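Local coordinates for protein dTDP-4-dehydrorhamnose 3-epimerase (Streptomyces niveus, PDB 2C0Z) that epimerises a dTDP-linked 4-keto-6-deoxy sugar at C3 during biosynthesis of the aminocoumarin antibiotic novobiocin, at residues G100-G105 against P193-C198. Sequence-based numbering, arbitrary orientation.
Sequences GSPTYG and PTYATC
Ser101 OG, which lies 4.1 Å from Tyr195 CD1 across the contact, is gripped by two groups of its own neighbourhood: it accepts from Thr103 N at 3.1 Å (N-H...O angle 153°), forming an ST turn, and it is also hydrogen-bonded to Asp96 OD2. Ser101 to Tyr104 form a type I beta turn, closed by Tyr104 N to Ser101 O at 3.0 Å. This turn belongs to the loop joining strands 89-96 and 107-113 of the RmlC-like cupin fold. Asp96 OD2, at the end of the first strand, also bonds Thr103 OG1, while the Asp96 backbone pairs with that of Gly105.

Against the turn lies Tyr195, the first residue of the last helix, 195-198, which Thr194 N-caps through a weak bond from Thr197 N. With CG anti to the backbone N (chi1 178°), the phenol reaches along the loop and lays one face over Ser101 and Pro102. Ser101 CA stands 3.9 Å from the ring centroid, and Pro102 CD 4.3 Å, both CH-pi contacts offset toward the rim. Its hydroxyl is hydrogen-bonded to Glu18 OE1, a bond that probably helps hold the ring in place, while the Tyr195 backbone pairs with Val99. The contact thus joins the end of the ordered chain to the 89-96/107-113 loop, away from the residues that probably bind substrate and carry out catalysis. At the root of the side chain, Tyr195 CB packs on the Gly100-Ser101 peptide, 3.4 Å from Ser101 N.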
ATOM      1  N   GLY A 100     -17.966  25.999  -7.154  1.00 14.75           N
ATOM      2  CA  GLY A 100     -17.882  26.398  -8.542  1.00 14.11           C
ATOM      3  C   GLY A 100     -17.781  25.256  -9.516  1.00 14.34           C
ATOM      4  O   GLY A 100     -17.985  25.438 -10.739  1.00 15.52           O
ATOM      5  N   SER A 101     -17.465  24.058  -9.014  1.00 12.64           N
ATOM      6  CA  SER A 101     -17.349  22.907  -9.879  1.00 12.09           C
ATOM      7  C   SER A 101     -18.737  22.529 -10.400  1.00 11.86           C
ATOM      8  O   SER A 101     -19.718  22.579  -9.650  1.00 11.89           O
ATOM      9  CB  SER A 101     -16.821  21.711  -9.084  1.00 12.10           C
ATOM     10  OG  SER A 101     -16.958  20.541  -9.874  1.00 11.33           O
ATOM     11  N   PRO A 102     -18.828  22.073 -11.647  1.00 13.09           N
ATOM     12  CA  PRO A 102     -20.106  21.567 -12.135  1.00 12.90           C
ATOM     13  C   PRO A 102     -20.712  20.486 -11.248  1.00 12.31           C
ATOM     14  O   PRO A 102     -21.938  20.323 -11.202  1.00 12.69           O
ATOM     15  CB  PRO A 102     -19.769  20.995 -13.514  1.00 14.57           C
ATOM     16  CG  PRO A 102     -18.554  21.696 -13.943  1.00 15.99           C
ATOM     17  CD  PRO A 102     -17.775  22.021 -12.681  1.00 13.67           C
ATOM     18  N   THR A 103     -19.855  19.717 -10.572  1.00 11.02           N
ATOM     19  CA  THR A 103     -20.343  18.637  -9.736  1.00 10.45           C
ATOM     20  C   THR A 103     -20.166  18.948  -8.246  1.00  9.93           C
ATOM     21  O   THR A 103     -20.168  18.040  -7.429  1.00 11.13           O
ATOM     22  CB  THR A 103     -19.635  17.290 -10.101  1.00 10.71           C
ATOM     23  OG1 THR A 103     -18.207  17.439 -10.150  1.00 10.75           O
ATOM     24  CG2 THR A 103     -20.052  16.858 -11.491  1.00 12.85           C
ATOM     25  N   TYR A 104     -20.076  20.223  -7.878  1.00  9.95           N
ATOM     26  CA  TYR A 104     -20.071  20.607  -6.481  1.00 10.27           C
ATOM     27  C   TYR A 104     -21.295  19.989  -5.777  1.00 10.50           C
ATOM     28  O   TYR A 104     -22.424  20.045  -6.257  1.00 10.83           O
ATOM     29  CB  TYR A 104     -20.076  22.145  -6.305  1.00 10.12           C
ATOM     30  CG  TYR A 104     -20.314  22.540  -4.858  1.00 11.36           C
ATOM     31  CD1 TYR A 104     -19.298  22.504  -3.949  1.00 11.98           C
ATOM     32  CD2 TYR A 104     -21.578  22.893  -4.391  1.00 12.47           C
ATOM     33  CE1 TYR A 104     -19.508  22.808  -2.623  1.00 13.16           C
ATOM     34  CE2 TYR A 104     -21.795  23.188  -3.075  1.00 13.00           C
ATOM     35  CZ  TYR A 104     -20.769  23.171  -2.186  1.00 13.62           C
ATOM     36  OH  TYR A 104     -21.001  23.469  -0.848  1.00 15.05           O
ATOM     37  N   GLY A 105     -21.047  19.396  -4.619  1.00 10.40           N
ATOM     38  CA  GLY A 105     -22.086  18.786  -3.801  1.00 10.01           C
ATOM     39  C   GLY A 105     -22.639  17.471  -4.302  1.00 10.17           C
ATOM     40  O   GLY A 105     -23.678  16.988  -3.799  1.00 11.53           O
ATOM     41  N   PRO A 193     -12.802  24.331  -0.446  1.00 15.67           N
ATOM     42  CA  PRO A 193     -11.947  24.603  -1.580  1.00 16.97           C
ATOM     43  C   PRO A 193     -12.733  25.271  -2.720  1.00 17.20           C
ATOM     44  O   PRO A 193     -13.913  25.015  -2.826  1.00 15.63           O
ATOM     45  CB  PRO A 193     -11.496  23.198  -2.014  1.00 17.18           C
ATOM     46  CG  PRO A 193     -11.775  22.317  -0.885  1.00 17.62           C
ATOM     47  CD  PRO A 193     -12.951  22.880  -0.210  1.00 16.00           C
ATOM     48  N   THR A 194     -12.074  26.072  -3.559  1.00 18.10           N
ATOM     49  CA  THR A 194     -12.706  26.615  -4.749  1.00 18.87           C
ATOM     50  C   THR A 194     -12.216  25.860  -5.985  1.00 18.00           C
ATOM     51  O   THR A 194     -11.055  25.492  -6.095  1.00 17.50           O
ATOM     52  CB  THR A 194     -12.508  28.140  -4.884  1.00 20.44           C
ATOM     53  OG1 THR A 194     -11.211  28.432  -5.401  1.00 25.25           O
ATOM     54  CG2 THR A 194     -12.587  28.810  -3.523  1.00 21.07           C
ATOM     55  N   TYR A 195     -13.126  25.599  -6.905  1.00 17.53           N
ATOM     56  CA  TYR A 195     -12.798  24.867  -8.117  1.00 18.19           C
ATOM     57  C   TYR A 195     -11.697  25.560  -8.924  1.00 19.35           C
ATOM     58  O   TYR A 195     -10.768  24.895  -9.379  1.00 19.60           O
ATOM     59  CB  TYR A 195     -14.079  24.703  -8.920  1.00 18.37           C
ATOM     60  CG  TYR A 195     -13.958  24.010 -10.243  1.00 20.11           C
ATOM     61  CD1 TYR A 195     -13.531  22.681 -10.343  1.00 20.01           C
ATOM     62  CD2 TYR A 195     -14.313  24.671 -11.404  1.00 22.10           C
ATOM     63  CE1 TYR A 195     -13.439  22.052 -11.556  1.00 23.10           C
ATOM     64  CE2 TYR A 195     -14.224  24.042 -12.620  1.00 24.36           C
ATOM     65  CZ  TYR A 195     -13.790  22.753 -12.699  1.00 24.70           C
ATOM     66  OH  TYR A 195     -13.710  22.169 -13.936  1.00 28.52           O
ATOM     67  N   ALA A 196     -11.759  26.881  -9.051  1.00 21.15           N
ATOM     68  CA  ALA A 196     -10.719  27.603  -9.811  1.00 22.79           C
ATOM     69  C   ALA A 196      -9.317  27.347  -9.246  1.00 24.06           C
ATOM     70  O   ALA A 196      -8.356  27.158 -10.003  1.00 25.32           O
ATOM     71  CB  ALA A 196     -11.007  29.101  -9.810  1.00 23.25           C
ATOM     72  N   THR A 197      -9.221  27.347  -7.917  1.00 24.19           N
ATOM     73  CA  THR A 197      -7.966  27.135  -7.206  1.00 25.28           C
ATOM     74  C   THR A 197      -7.477  25.709  -7.416  1.00 25.62           C
ATOM     75  O   THR A 197      -6.301  25.471  -7.634  1.00 26.10           O
ATOM     76  CB  THR A 197      -8.158  27.424  -5.699  1.00 25.53           C
ATOM     77  OG1 THR A 197      -8.513  28.790  -5.505  1.00 26.54           O
ATOM     78  CG2 THR A 197      -6.868  27.282  -4.903  1.00 26.71           C
ATOM     79  N   CYS A 198      -8.390  24.747  -7.384  1.00 26.19           N
ATOM     80  CA  CYS A 198      -7.978  23.354  -7.554  1.00 26.61           C
ATOM     81  C   CYS A 198      -7.495  23.120  -8.981  1.00 29.14           C
ATOM     82  O   CYS A 198      -6.537  22.381  -9.181  1.00 30.32           O
ATOM     83  CB  CYS A 198      -9.113  22.393  -7.211  1.00 26.06           C
ATOM     84  SG  CYS A 198      -9.626  22.513  -5.505  1.00 21.17           S
TER